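Local atomic coordinates of Rnh (Ribonuclease H) (Chlorobaculum tepidum, PDB entry 3H08), a protein that probably cleaves the RNA strand of RNA-DNA hybrids endonucleolytically, using magnesium ions. Residues 20-25 with 52-57; 32-37 with 131-136; 71-76 with 103-108; 81-86 with 107-112. The protein carries 3 engineered substitutions. All coordinates share one frame; numbering follows the deposited sequence. Where two conformers were deposited one is given.

Contact 1: 20-25 with 52-57; sequences GGWGAL and AIKGLE
The indole of Trp-22 has one face covered by the aliphatic chain of Lys-54, which runs across the ring at about a right angle. The pair shows how the RNase H fold seats a helix on its mixed sheet: Trp-22 rises from strand 18-28 and Lys-54 comes from helix 44-57. Lys-54 CG stands 3.5 Å from the centroid of the six-membered ring, only 13° off the normal, a well-placed CH-pi contact. Its CB reaches Trp-22 CZ3 at 3.4 Å, while farther along the chain its CE passes Trp-22 CZ2 at 3.8 Å. A bend in Lys-54 (chi2 -70°) lays these methylenes on the ring before the ammonium end leads away toward Glu-57, to which it makes a long salt bridge. Met-47, Met-50 and Ala-51 of the same helix and Ile-35 of strand 31-39 also touch the indole, whose side chain lies about 8 Å from a bound magnesium ion. With the indole gone, as in an alanine here, the Lys-54 methylenes are likely to lose their aromatic platform and a gap to open between sheet and helix. Nearby the backbones come together where neither residue is bulky: a CB on Gly-55 would sit tightly against Ala-24, whose methyl CB lies 4.0 Å from Gly-55 CA.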
loop_
_atom_site.group_PDB
_atom_site.type_symbol
_atom_site.label_atom_id
_atom_site.label_comp_id
_atom_site.label_asym_id
_atom_site.label_seq_id
_atom_site.Cartn_x
_atom_site.Cartn_y
_atom_site.Cartn_z
ATOM N N GLY A 20 -7.421 -11.156 -6.212
ATOM C CA GLY A 20 -6.731 -10.464 -5.160
ATOM C C GLY A 20 -7.558 -9.440 -4.443
ATOM O O GLY A 20 -8.634 -9.056 -4.878
ATOM N N GLY A 21 -7.036 -8.999 -3.315
ATOM C CA GLY A 21 -7.660 -7.947 -2.550
ATOM C C GLY A 21 -6.627 -7.104 -1.843
ATOM O O GLY A 21 -5.470 -7.499 -1.669
ATOM N N TRP A 22 -7.089 -5.952 -1.389
ATOM C CA TRP A 22 -6.278 -5.044 -0.621
ATOM C C TRP A 22 -7.110 -4.463 0.510
ATOM O O TRP A 22 -8.343 -4.376 0.427
ATOM C CB TRP A 22 -5.698 -3.898 -1.512
ATOM C CG TRP A 22 -6.730 -3.185 -2.307
ATOM C CD1 TRP A 22 -7.168 -3.492 -3.572
ATOM C CD2 TRP A 22 -7.530 -2.085 -1.875
ATOM N NE1 TRP A 22 -8.173 -2.642 -3.942
ATOM C CE2 TRP A 22 -8.421 -1.778 -2.917
ATOM C CE3 TRP A 22 -7.566 -1.309 -0.716
ATOM C CZ2 TRP A 22 -9.335 -0.759 -2.821
ATOM C CZ3 TRP A 22 -8.514 -0.339 -0.625
ATOM C CH2 TRP A 22 -9.357 -0.053 -1.671
ATOM N N GLY A 23 -6.411 -4.001 1.541
ATOM C CA GLY A 23 -7.066 -3.401 2.671
ATOM C C GLY A 23 -6.153 -2.362 3.299
ATOM O O GLY A 23 -4.923 -2.457 3.228
ATOM N N ALA A 24 -6.754 -1.366 3.911
ATOM C CA ALA A 24 -5.999 -0.359 4.643
ATOM C C ALA A 24 -6.825 0.106 5.840
ATOM O O ALA A 24 -8.039 0.270 5.747
ATOM C CB ALA A 24 -5.622 0.823 3.748
ATOM N N LEU A 25 -6.129 0.367 6.928
ATOM C CA LEU A 25 -6.682 0.898 8.147
ATOM C C LEU A 25 -5.934 2.195 8.418
ATOM O O LEU A 25 -4.687 2.214 8.491
ATOM C CB LEU A 25 -6.453 -0.100 9.293
ATOM C CG LEU A 25 -6.898 0.277 10.672
ATOM C CD1 LEU A 25 -8.270 0.764 10.644
ATOM C CD2 LEU A 25 -6.759 -0.958 11.556
ATOM N N ALA A 52 -1.432 0.568 -0.412
ATOM C CA ALA A 52 -0.799 1.842 -0.059
ATOM C C ALA A 52 -1.404 3.000 -0.845
ATOM O O ALA A 52 -1.661 4.065 -0.292
ATOM C CB ALA A 52 0.669 1.751 -0.251
ATOM N N ILE A 53 -1.604 2.816 -2.151
ATOM C CA ILE A 53 -2.238 3.853 -2.983
ATOM C C ILE A 53 -3.606 4.248 -2.469
ATOM O O ILE A 53 -3.899 5.418 -2.285
ATOM C CB ILE A 53 -2.342 3.383 -4.436
ATOM C CG1 ILE A 53 -0.923 3.336 -5.050
ATOM C CG2 ILE A 53 -3.285 4.271 -5.241
ATOM C CD1 ILE A 53 -0.825 2.533 -6.316
ATOM N N LYS A 54 -4.428 3.246 -2.225
ATOM C CA LYS A 54 -5.789 3.477 -1.794
ATOM C C LYS A 54 -5.797 4.103 -0.387
ATOM O O LYS A 54 -6.591 5.009 -0.122
ATOM C CB LYS A 54 -6.573 2.172 -1.852
ATOM C CG LYS A 54 -6.770 1.633 -3.253
ATOM C CD LYS A 54 -7.705 2.477 -4.028
ATOM C CE LYS A 54 -8.051 1.816 -5.307
ATOM N NZ LYS A 54 -8.912 2.715 -6.112
ATOM N N GLY A 55 -4.927 3.629 0.510
ATOM C CA GLY A 55 -4.809 4.213 1.819
ATOM C C GLY A 55 -4.482 5.694 1.728
ATOM O O GLY A 55 -5.082 6.513 2.396
ATOM N N LEU A 56 -3.476 6.038 0.932
ATOM C CA LEU A 56 -3.097 7.439 0.780
ATOM C C LEU A 56 -4.199 8.258 0.096
ATOM O O LEU A 56 -4.408 9.412 0.454
ATOM C CB LEU A 56 -1.757 7.557 0.060
ATOM C CG LEU A 56 -0.558 7.017 0.855
ATOM C CD1 LEU A 56 0.648 6.887 -0.063
ATOM C CD2 LEU A 56 -0.219 7.867 2.043
ATOM N N GLU A 57 -4.879 7.673 -0.884
ATOM C CA GLU A 57 -5.980 8.359 -1.571
ATOM C C GLU A 57 -7.150 8.669 -0.631
ATOM O O GLU A 57 -7.933 9.578 -0.902
ATOM C CB GLU A 57 -6.467 7.549 -2.749
ATOM C CG GLU A 57 -5.545 7.617 -3.923
ATOM C CD GLU A 57 -6.021 6.853 -5.159
ATOM O OE1 GLU A 57 -6.944 6.023 -5.075
ATOM O OE2 GLU A 57 -5.440 7.113 -6.250
#

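Contact 2: 32-37 with 131-136; sequences RKEISG and NSRADE. Engineered in segment 131-136: Ala-134 (natural residue Cys).
Glu-34 OE2 is gripped by two arginines, one from its own strand and one from the helix across the contact. Arg-32 NH1 donates to Glu-34 OE2 over 2.7 Å, nearly in line with the C-O bond, whereas Arg-133 NE reaches the same oxygen at 2.9 Å from above the carboxylate plane. The latter bond is almost straight (177°). Arg-133 completes a side-on grip with NH2, which meets Glu-34 OE1 on its syn side at 2.8 Å. The carboxylate and guanidinium planes are nevertheless far from coplanar, 53° apart. The remaining nitrogen, Arg-133 NH1, turns back to Glu-136 OE1 of its own helix at 3.0 Å, so four residues form one salt-bridge network. Arg-133 is sent toward the strand with CG anti to its backbone nitrogen (chi1 176°) and bends at chi2, bringing NE beside the extended Glu-34. The shared carboxylate probably balances the two arginines, and the Arg-133 guanidinium, held at NE, NH2 and NH1, has little freedom to rotate. Glu-34 also touches Leu-137. The network lies on the surface, tying the outermost strand 31-39 to helix 129-144, the C-terminal helix of the RNase H fold, which carries the predicted magnesium ligand Asp-135.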
loop_
_atom_site.group_PDB
_atom_site.type_symbol
_atom_site.label_atom_id
_atom_site.label_comp_id
_atom_site.label_asym_id
_atom_site.label_seq_id
_atom_site.Cartn_x
_atom_site.Cartn_y
_atom_site.Cartn_z
ATOM N N ARG A 32 -10.670 5.830 13.490
ATOM C CA ARG A 32 -10.231 4.794 12.572
ATOM C C ARG A 32 -11.083 4.847 11.297
ATOM O O ARG A 32 -12.257 5.206 11.346
ATOM C CB ARG A 32 -10.322 3.400 13.223
ATOM C CG ARG A 32 -11.562 2.543 12.794
ATOM C CD ARG A 32 -11.265 1.022 12.777
ATOM N NE ARG A 32 -10.346 0.645 13.851
ATOM C CZ ARG A 32 -9.915 -0.595 14.060
ATOM N NH1 ARG A 32 -10.311 -1.584 13.272
ATOM N NH2 ARG A 32 -9.090 -0.842 15.072
ATOM N N LYS A 33 -10.491 4.480 10.171
ATOM C CA LYS A 33 -11.203 4.340 8.890
ATOM C C LYS A 33 -10.644 3.077 8.231
ATOM O O LYS A 33 -9.432 2.881 8.213
ATOM C CB LYS A 33 -10.950 5.556 7.973
ATOM C CG LYS A 33 -11.625 5.462 6.562
ATOM C CD LYS A 33 -11.432 6.725 5.677
ATOM C CE LYS A 33 -11.815 8.023 6.392
ATOM N NZ LYS A 33 -11.696 9.260 5.509
ATOM N N GLU A 34 -11.538 2.223 7.747
ATOM C CA GLU A 34 -11.202 1.016 7.025
ATOM C C GLU A 34 -11.644 1.143 5.576
ATOM O O GLU A 34 -12.758 1.589 5.282
ATOM C CB GLU A 34 -11.856 -0.210 7.659
ATOM C CG GLU A 34 -11.380 -0.451 9.074
ATOM C CD GLU A 34 -12.007 -1.639 9.780
ATOM O OE1 GLU A 34 -13.040 -2.205 9.303
ATOM O OE2 GLU A 34 -11.456 -2.006 10.850
ATOM N N ILE A 35 -10.791 0.682 4.680
ATOM C CA ILE A 35 -11.138 0.560 3.261
ATOM C C ILE A 35 -10.614 -0.755 2.741
ATOM O O ILE A 35 -9.626 -1.285 3.277
ATOM C CB ILE A 35 -10.575 1.730 2.449
ATOM C CG1 ILE A 35 -9.076 1.821 2.589
ATOM C CG2 ILE A 35 -11.214 3.028 2.935
ATOM C CD1 ILE A 35 -8.404 2.807 1.654
ATOM N N SER A 36 -11.199 -1.228 1.652
ATOM C CA SER A 36 -10.716 -2.440 1.007
ATOM C C SER A 36 -11.286 -2.571 -0.386
ATOM O O SER A 36 -12.265 -1.900 -0.743
ATOM C CB SER A 36 -11.159 -3.623 1.825
ATOM O OG SER A 36 -12.578 -3.715 1.898
ATOM N N GLY A 37 -10.702 -3.470 -1.159
ATOM C CA GLY A 37 -11.224 -3.742 -2.474
ATOM C C GLY A 37 -10.661 -5.019 -3.072
ATOM O O GLY A 37 -9.787 -5.663 -2.502
ATOM N N ASN A 131 -2.160 -4.086 11.151
ATOM C CA ASN A 131 -1.864 -4.816 9.917
ATOM C C ASN A 131 -2.664 -6.085 9.817
ATOM O O ASN A 131 -3.066 -6.455 8.741
ATOM C CB ASN A 131 -0.369 -5.107 9.753
ATOM C CG ASN A 131 0.392 -3.917 9.268
ATOM O OD1 ASN A 131 0.308 -3.530 8.054
ATOM N ND2 ASN A 131 1.124 -3.323 10.148
ATOM N N SER A 132 -2.905 -6.774 10.938
ATOM C CA SER A 132 -3.714 -7.986 10.858
ATOM C C SER A 132 -5.116 -7.655 10.347
ATOM O O SER A 132 -5.707 -8.418 9.565
ATOM C CB SER A 132 -3.822 -8.635 12.209
ATOM O OG SER A 132 -2.585 -9.214 12.582
ATOM N N ARG A 133 -5.670 -6.554 10.823
ATOM C CA ARG A 133 -7.010 -6.151 10.362
ATOM C C ARG A 133 -7.003 -5.793 8.884
ATOM O O ARG A 133 -7.916 -6.199 8.139
ATOM C CB ARG A 133 -7.571 -4.990 11.218
ATOM C CG ARG A 133 -8.901 -4.464 10.755
ATOM C CD ARG A 133 -9.970 -5.509 10.802
ATOM N NE ARG A 133 -11.256 -4.914 10.500
ATOM C CZ ARG A 133 -12.315 -5.578 10.113
ATOM N NH1 ARG A 133 -12.275 -6.883 10.023
ATOM N NH2 ARG A 133 -13.446 -4.936 9.881
ATOM N N ALA A 134 -5.981 -5.067 8.449
ATOM C CA ALA A 134 -5.815 -4.740 7.039
ATOM C C ALA A 134 -5.758 -6.021 6.176
ATOM O O ALA A 134 -6.394 -6.087 5.098
ATOM C CB ALA A 134 -4.574 -3.880 6.845
ATOM N N ASP A 135 -4.996 -7.012 6.635
ATOM C CA ASP A 135 -4.918 -8.321 5.969
ATOM C C ASP A 135 -6.290 -9.010 5.899
ATOM O O ASP A 135 -6.691 -9.538 4.840
ATOM C CB ASP A 135 -3.897 -9.171 6.699
ATOM C CG ASP A 135 -3.732 -10.565 6.076
ATOM O OD1 ASP A 135 -3.320 -10.650 4.889
ATOM O OD2 ASP A 135 -4.048 -11.537 6.748
ATOM N N GLU A 136 -7.036 -8.992 7.021
ATOM C CA GLU A 136 -8.360 -9.573 7.102
ATOM C C GLU A 136 -9.272 -8.877 6.098
ATOM O O GLU A 136 -10.033 -9.535 5.407
ATOM C CB GLU A 136 -8.924 -9.411 8.521
ATOM C CG GLU A 136 -10.230 -10.079 8.819
ATOM C CD GLU A 136 -10.764 -9.815 10.247
ATOM O OE1 GLU A 136 -10.225 -8.921 10.969
ATOM O OE2 GLU A 136 -11.706 -10.515 10.650
#

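Contact 3: 71-76 with 103-108; sequences SAYLVN and DLWQEI
The polar link between Tyr-73 and Trp-105 is one hydrogen bond: the indole NE1 donates to Tyr-73 OH at 3.2 Å, with a bent N-H...O angle of 146° and the hydroxyl tilted from the indole plane. The same two side chains make the aromatic interaction, a T-shaped pair in which the edge of Trp-105 points at the face of Tyr-73. Trp-105 CZ2 lies 3.6 Å from Tyr-73 CZ, off toward the rim of the phenol, and the planes meet at 63°. The next residue, Leu-74, adds apolar contacts. Its CD1 approaches Trp-105 CZ3 at 4.2 Å, and Ile-108 CD1 may add to this, although that side chain has two conformers. The short helix axes are 12.9 Å apart, and the large indole spans the distance: CG, anti to the carbonyl carbon and beside the backbone N (chi1 -66°), swings it toward helix 72-79. A capping bond starts that helix: Ser-71 OG accepts from Leu-74 N at 3.0 Å, and it is also hydrogen-bonded to Glu-48, a predicted magnesium ligand. The chemistry implies a buried junction in which the indole N-H finds an acceptor within a largely apolar interface, and in which hydrogen bond and edge-to-face pairing together restrict the turning of both rings.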
loop_
_atom_site.group_PDB
_atom_site.type_symbol
_atom_site.label_atom_id
_atom_site.label_comp_id
_atom_site.label_asym_id
_atom_site.label_seq_id
_atom_site.Cartn_x
_atom_site.Cartn_y
_atom_site.Cartn_z
ATOM N N SER A 71 5.041 -5.444 2.923
ATOM C CA SER A 71 5.576 -5.552 1.571
ATOM C C SER A 71 6.997 -5.039 1.456
ATOM O O SER A 71 7.242 -3.823 1.468
ATOM C CB SER A 71 4.681 -4.827 0.576
ATOM O OG SER A 71 5.207 -4.819 -0.734
ATOM N N ALA A 72 7.946 -5.963 1.310
ATOM C CA ALA A 72 9.324 -5.573 1.046
ATOM C C ALA A 72 9.432 -4.849 -0.295
ATOM O O ALA A 72 10.174 -3.894 -0.422
ATOM C CB ALA A 72 10.206 -6.760 1.063
ATOM N N TYR A 73 8.647 -5.298 -1.272
ATOM C CA TYR A 73 8.582 -4.686 -2.595
ATOM C C TYR A 73 8.334 -3.208 -2.487
ATOM O O TYR A 73 9.058 -2.405 -3.039
ATOM C CB TYR A 73 7.475 -5.387 -3.395
ATOM C CG TYR A 73 7.292 -4.908 -4.814
ATOM C CD1 TYR A 73 8.325 -4.998 -5.748
ATOM C CD2 TYR A 73 6.066 -4.393 -5.247
ATOM C CE1 TYR A 73 8.139 -4.559 -7.072
ATOM C CE2 TYR A 73 5.874 -4.015 -6.552
ATOM C CZ TYR A 73 6.893 -4.084 -7.455
ATOM O OH TYR A 73 6.675 -3.665 -8.755
ATOM N N LEU A 74 7.298 -2.849 -1.746
ATOM C CA LEU A 74 7.002 -1.458 -1.518
ATOM C C LEU A 74 8.048 -0.758 -0.690
ATOM O O LEU A 74 8.569 0.318 -1.052
ATOM C CB LEU A 74 5.644 -1.327 -0.838
ATOM C CG LEU A 74 5.194 0.070 -0.385
ATOM C CD1 LEU A 74 5.037 1.012 -1.587
ATOM C CD2 LEU A 74 3.949 -0.018 0.421
ATOM N N VAL A 75 8.309 -1.305 0.483
ATOM C CA VAL A 75 9.113 -0.568 1.445
ATOM C C VAL A 75 10.564 -0.403 0.968
ATOM O O VAL A 75 11.148 0.666 1.091
ATOM C CB VAL A 75 9.046 -1.216 2.857
ATOM C CG1 VAL A 75 10.011 -0.503 3.807
ATOM C CG2 VAL A 75 7.663 -1.215 3.366
ATOM N N ASN A 76 11.121 -1.430 0.350
ATOM C CA ASN A 76 12.474 -1.307 -0.197
ATOM C C ASN A 76 12.543 -0.250 -1.294
ATOM O O ASN A 76 13.495 0.510 -1.367
ATOM C CB ASN A 76 12.967 -2.629 -0.730
ATOM C CG ASN A 76 13.251 -3.619 0.373
ATOM O OD1 ASN A 76 13.388 -3.243 1.544
ATOM N ND2 ASN A 76 13.346 -4.885 0.014
ATOM N N ASP A 103 2.407 1.886 -13.762
ATOM C CA ASP A 103 1.160 2.610 -13.496
ATOM C C ASP A 103 0.965 2.884 -12.008
ATOM O O ASP A 103 0.609 4.001 -11.593
ATOM C CB ASP A 103 -0.043 1.878 -14.093
ATOM C CG ASP A 103 -0.211 0.418 -13.583
ATOM O OD1 ASP A 103 0.781 -0.333 -13.379
ATOM O OD2 ASP A 103 -1.392 0.029 -13.460
ATOM N N LEU A 104 1.240 1.881 -11.193
ATOM C CA LEU A 104 1.068 2.024 -9.748
ATOM C C LEU A 104 2.185 2.839 -9.121
ATOM O O LEU A 104 1.921 3.705 -8.290
ATOM C CB LEU A 104 0.932 0.650 -9.088
ATOM C CG LEU A 104 -0.224 -0.218 -9.583
ATOM C CD1 LEU A 104 -0.307 -1.495 -8.776
ATOM C CD2 LEU A 104 -1.544 0.494 -9.472
ATOM N N TRP A 105 3.427 2.622 -9.556
ATOM C CA TRP A 105 4.512 3.484 -9.063
ATOM C C TRP A 105 4.280 4.968 -9.378
ATOM O O TRP A 105 4.627 5.817 -8.562
ATOM C CB TRP A 105 5.884 3.035 -9.560
ATOM C CG TRP A 105 6.301 1.738 -9.028
ATOM C CD1 TRP A 105 6.432 0.576 -9.724
ATOM C CD2 TRP A 105 6.571 1.408 -7.650
ATOM N NE1 TRP A 105 6.831 -0.444 -8.900
ATOM C CE2 TRP A 105 6.915 0.031 -7.615
ATOM C CE3 TRP A 105 6.588 2.135 -6.465
ATOM C CZ2 TRP A 105 7.276 -0.616 -6.435
ATOM C CZ3 TRP A 105 6.970 1.485 -5.298
ATOM C CH2 TRP A 105 7.274 0.126 -5.294
ATOM N N GLN A 106 3.678 5.296 -10.517
ATOM C CA GLN A 106 3.403 6.695 -10.849
ATOM C C GLN A 106 2.406 7.289 -9.879
ATOM O O GLN A 106 2.473 8.473 -9.548
ATOM C CB GLN A 106 2.868 6.803 -12.272
ATOM C CG GLN A 106 3.978 6.690 -13.280
ATOM C CD GLN A 106 3.504 6.477 -14.702
ATOM O OE1 GLN A 106 4.263 6.694 -15.630
ATOM N NE2 GLN A 106 2.258 6.034 -14.875
ATOM N N GLU A 107 1.449 6.478 -9.466
ATOM C CA GLU A 107 0.463 6.926 -8.492
ATOM C C GLU A 107 1.129 7.182 -7.147
ATOM O O GLU A 107 0.848 8.181 -6.497
ATOM C CB GLU A 107 -0.656 5.901 -8.345
ATOM C CG GLU A 107 -1.676 5.982 -9.400
ATOM C CD GLU A 107 -2.349 7.347 -9.374
ATOM O OE1 GLU A 107 -3.051 7.662 -8.372
ATOM O OE2 GLU A 107 -2.125 8.121 -10.308
ATOM N N ILE A 108 2.017 6.285 -6.750
ATOM C CA ILE A 108 2.726 6.417 -5.481
ATOM C C ILE A 108 3.627 7.641 -5.486
ATOM O O ILE A 108 3.758 8.309 -4.457
ATOM C CB ILE A 108 3.529 5.131 -5.144
ATOM C CG1 ILE A 108 2.563 3.980 -4.883
ATOM C CG2 ILE A 108 4.447 5.368 -3.937
ATOM C CD1 ILE A 108 3.217 2.593 -4.841
#

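Contact 4: 81-86 with 107-112; sequences GWLKRW and EILKLT
In the helical handle that follows helix 72-79, known in bacterial relatives as the basic protrusion, Leu-83 rests against Leu-109 of helix 102-114. Their side chains lie alongside, running in opposing senses, with the isobutyl ends overlapping: Leu-83 CD2 meets Leu-109 CD2 at 3.6 Å, and Leu-83 CD1 lies 4.1 Å from Leu-109 CG. A chi1 near 180° (171°) carries the branch of Leu-83 away from the backbone N and onto Leu-109. The same Leu-109 CD2 methyl is also brushed by Lys-84 CE at 3.7 Å, so an exposed lysine contributes its methylene chain to the edge of the packing. Trp-91, in the loop beyond the handle helix, touches both leucines. Cutting Leu-83 back to an alanine is likely to strip Leu-109 of the methyls packed against it from helix 82-88 and leave a gap between the two helices. On the second helix, Ile-108 O accepts twice, from Thr-112 OG1 at 2.8 Å and from Thr-112 N at 3.0 Å, one donor on each side of the carbonyl plane. The short axes, 11.6 Å apart at their closest, run at 113° to each other. Such steep leucine packing sets the handle helix across helix 102-114, an arrangement consistent with RNases H1 that carry a basic protrusion.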
loop_
_atom_site.group_PDB
_atom_site.type_symbol
_atom_site.label_atom_id
_atom_site.label_comp_id
_atom_site.label_asym_id
_atom_site.label_seq_id
_atom_site.Cartn_x
_atom_site.Cartn_y
_atom_site.Cartn_z
ATOM N N GLY A 81 15.762 4.033 -2.107
ATOM C CA GLY A 81 15.949 5.050 -3.158
ATOM C C GLY A 81 15.686 4.550 -4.571
ATOM O O GLY A 81 15.953 5.262 -5.536
ATOM N N TRP A 82 15.147 3.337 -4.693
ATOM C CA TRP A 82 14.996 2.692 -5.997
ATOM C C TRP A 82 13.955 3.410 -6.844
ATOM O O TRP A 82 14.155 3.641 -8.029
ATOM C CB TRP A 82 14.587 1.234 -5.830
ATOM C CG TRP A 82 15.565 0.410 -5.098
ATOM C CD1 TRP A 82 16.863 0.717 -4.835
ATOM C CD2 TRP A 82 15.345 -0.899 -4.589
ATOM N NE1 TRP A 82 17.478 -0.332 -4.172
ATOM C CE2 TRP A 82 16.559 -1.335 -4.011
ATOM C CE3 TRP A 82 14.238 -1.753 -4.564
ATOM C CZ2 TRP A 82 16.691 -2.572 -3.411
ATOM C CZ3 TRP A 82 14.383 -3.002 -3.961
ATOM C CH2 TRP A 82 15.597 -3.392 -3.403
ATOM N N LEU A 83 12.823 3.736 -6.250
ATOM C CA LEU A 83 11.786 4.406 -6.997
ATOM C C LEU A 83 12.328 5.696 -7.619
ATOM O O LEU A 83 12.109 5.979 -8.812
ATOM C CB LEU A 83 10.567 4.681 -6.117
ATOM C CG LEU A 83 9.532 5.577 -6.795
ATOM C CD1 LEU A 83 8.941 4.901 -8.035
ATOM C CD2 LEU A 83 8.458 5.921 -5.813
ATOM N N LYS A 84 13.097 6.448 -6.844
ATOM C CA LYS A 84 13.638 7.713 -7.369
ATOM C C LYS A 84 14.629 7.503 -8.501
ATOM O O LYS A 84 14.653 8.266 -9.462
ATOM C CB LYS A 84 14.234 8.552 -6.234
ATOM C CG LYS A 84 13.150 9.016 -5.220
ATOM C CD LYS A 84 11.807 9.350 -5.927
ATOM C CE LYS A 84 10.649 9.516 -4.960
ATOM N NZ LYS A 84 10.945 10.478 -3.858
ATOM N N ARG A 85 15.385 6.421 -8.432
ATOM C CA ARG A 85 16.296 6.078 -9.514
ATOM C C ARG A 85 15.552 5.579 -10.759
ATOM O O ARG A 85 15.969 5.859 -11.904
ATOM C CB ARG A 85 17.286 5.030 -9.042
ATOM C CG ARG A 85 18.160 5.534 -7.905
ATOM C CD ARG A 85 19.622 5.393 -8.214
ATOM N NE ARG A 85 20.445 5.890 -7.111
ATOM C CZ ARG A 85 21.778 5.907 -7.101
ATOM N NH1 ARG A 85 22.476 5.462 -8.143
ATOM N NH2 ARG A 85 22.414 6.383 -6.042
ATOM N N TRP A 86 14.450 4.851 -10.549
ATOM C CA TRP A 86 13.661 4.336 -11.674
ATOM C C TRP A 86 13.125 5.487 -12.496
ATOM O O TRP A 86 13.209 5.476 -13.719
ATOM C CB TRP A 86 12.484 3.467 -11.206
ATOM C CG TRP A 86 12.878 2.191 -10.577
ATOM C CD1 TRP A 86 14.044 1.503 -10.748
ATOM C CD2 TRP A 86 12.104 1.442 -9.637
ATOM N NE1 TRP A 86 14.031 0.359 -9.990
ATOM C CE2 TRP A 86 12.844 0.301 -9.302
ATOM C CE3 TRP A 86 10.828 1.605 -9.091
ATOM C CZ2 TRP A 86 12.366 -0.655 -8.401
ATOM C CZ3 TRP A 86 10.362 0.646 -8.188
ATOM C CH2 TRP A 86 11.113 -0.464 -7.878
ATOM N N GLU A 107 1.449 6.478 -9.466
ATOM C CA GLU A 107 0.463 6.926 -8.492
ATOM C C GLU A 107 1.129 7.182 -7.147
ATOM O O GLU A 107 0.848 8.181 -6.497
ATOM C CB GLU A 107 -0.656 5.901 -8.345
ATOM C CG GLU A 107 -1.676 5.982 -9.400
ATOM C CD GLU A 107 -2.349 7.347 -9.374
ATOM O OE1 GLU A 107 -3.051 7.662 -8.372
ATOM O OE2 GLU A 107 -2.125 8.121 -10.308
ATOM N N ILE A 108 2.017 6.285 -6.750
ATOM C CA ILE A 108 2.726 6.417 -5.481
ATOM C C ILE A 108 3.627 7.641 -5.486
ATOM O O ILE A 108 3.758 8.309 -4.457
ATOM C CB ILE A 108 3.529 5.131 -5.144
ATOM C CG1 ILE A 108 2.563 3.980 -4.883
ATOM C CG2 ILE A 108 4.447 5.368 -3.937
ATOM C CD1 ILE A 108 3.217 2.593 -4.841
ATOM N N LEU A 109 4.240 7.953 -6.632
ATOM C CA LEU A 109 5.001 9.206 -6.765
ATOM C C LEU A 109 4.134 10.440 -6.486
ATOM O O LEU A 109 4.554 11.353 -5.767
ATOM C CB LEU A 109 5.619 9.296 -8.148
ATOM C CG LEU A 109 6.861 8.473 -8.276
ATOM C CD1 LEU A 109 7.240 8.396 -9.765
ATOM C CD2 LEU A 109 8.003 9.063 -7.472
ATOM N N LYS A 110 2.941 10.487 -7.079
ATOM C CA LYS A 110 2.042 11.592 -6.880
ATOM C C LYS A 110 1.604 11.726 -5.419
ATOM O O LYS A 110 1.611 12.815 -4.833
ATOM C CB LYS A 110 0.837 11.451 -7.812
ATOM C CG LYS A 110 1.185 11.634 -9.296
ATOM C CD LYS A 110 -0.010 11.246 -10.158
ATOM C CE LYS A 110 -1.070 12.325 -10.084
ATOM N NZ LYS A 110 -2.165 12.139 -11.104
ATOM N N LEU A 111 1.275 10.612 -4.820
ATOM C CA LEU A 111 0.721 10.613 -3.469
ATOM C C LEU A 111 1.767 10.941 -2.426
ATOM O O LEU A 111 1.447 11.446 -1.364
ATOM C CB LEU A 111 0.089 9.254 -3.185
ATOM C CG LEU A 111 -1.201 9.067 -3.952
ATOM C CD1 LEU A 111 -1.597 7.598 -4.028
ATOM C CD2 LEU A 111 -2.318 9.870 -3.310
ATOM N N THR A 112 3.023 10.602 -2.708
ATOM C CA THR A 112 4.143 10.939 -1.788
ATOM C C THR A 112 4.706 12.339 -2.011
ATOM O O THR A 112 5.638 12.736 -1.348
ATOM C CB THR A 112 5.240 9.894 -1.824
ATOM O OG1 THR A 112 5.782 9.733 -3.151
ATOM C CG2 THR A 112 4.704 8.542 -1.315
#

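Overall arrangement
From the N terminus, contact 1 closes first, bringing helix 44-57 back onto strand 18-28. Contact 2 has meanwhile opened at 32-37, so the two cross; it closes near the C terminus, enclosing contacts 3 and 4 in its long span. Strand pairing joins contacts 1 and 2 directly, with a probable Trp-22 N to Gly-37 O hydrogen bond. Contacts 3 and 4 start on successive helices, 72-79 and 82-88, and finish on helix 102-114, sharing Glu-107 and Ile-108. Ile-53 from contact 1 packs on Ile-108, linking the helical side to the sheet, whereas contact 2, centred about 24 Å from the centre of contact 4, secures the C-terminal helix beyond the chain's centre.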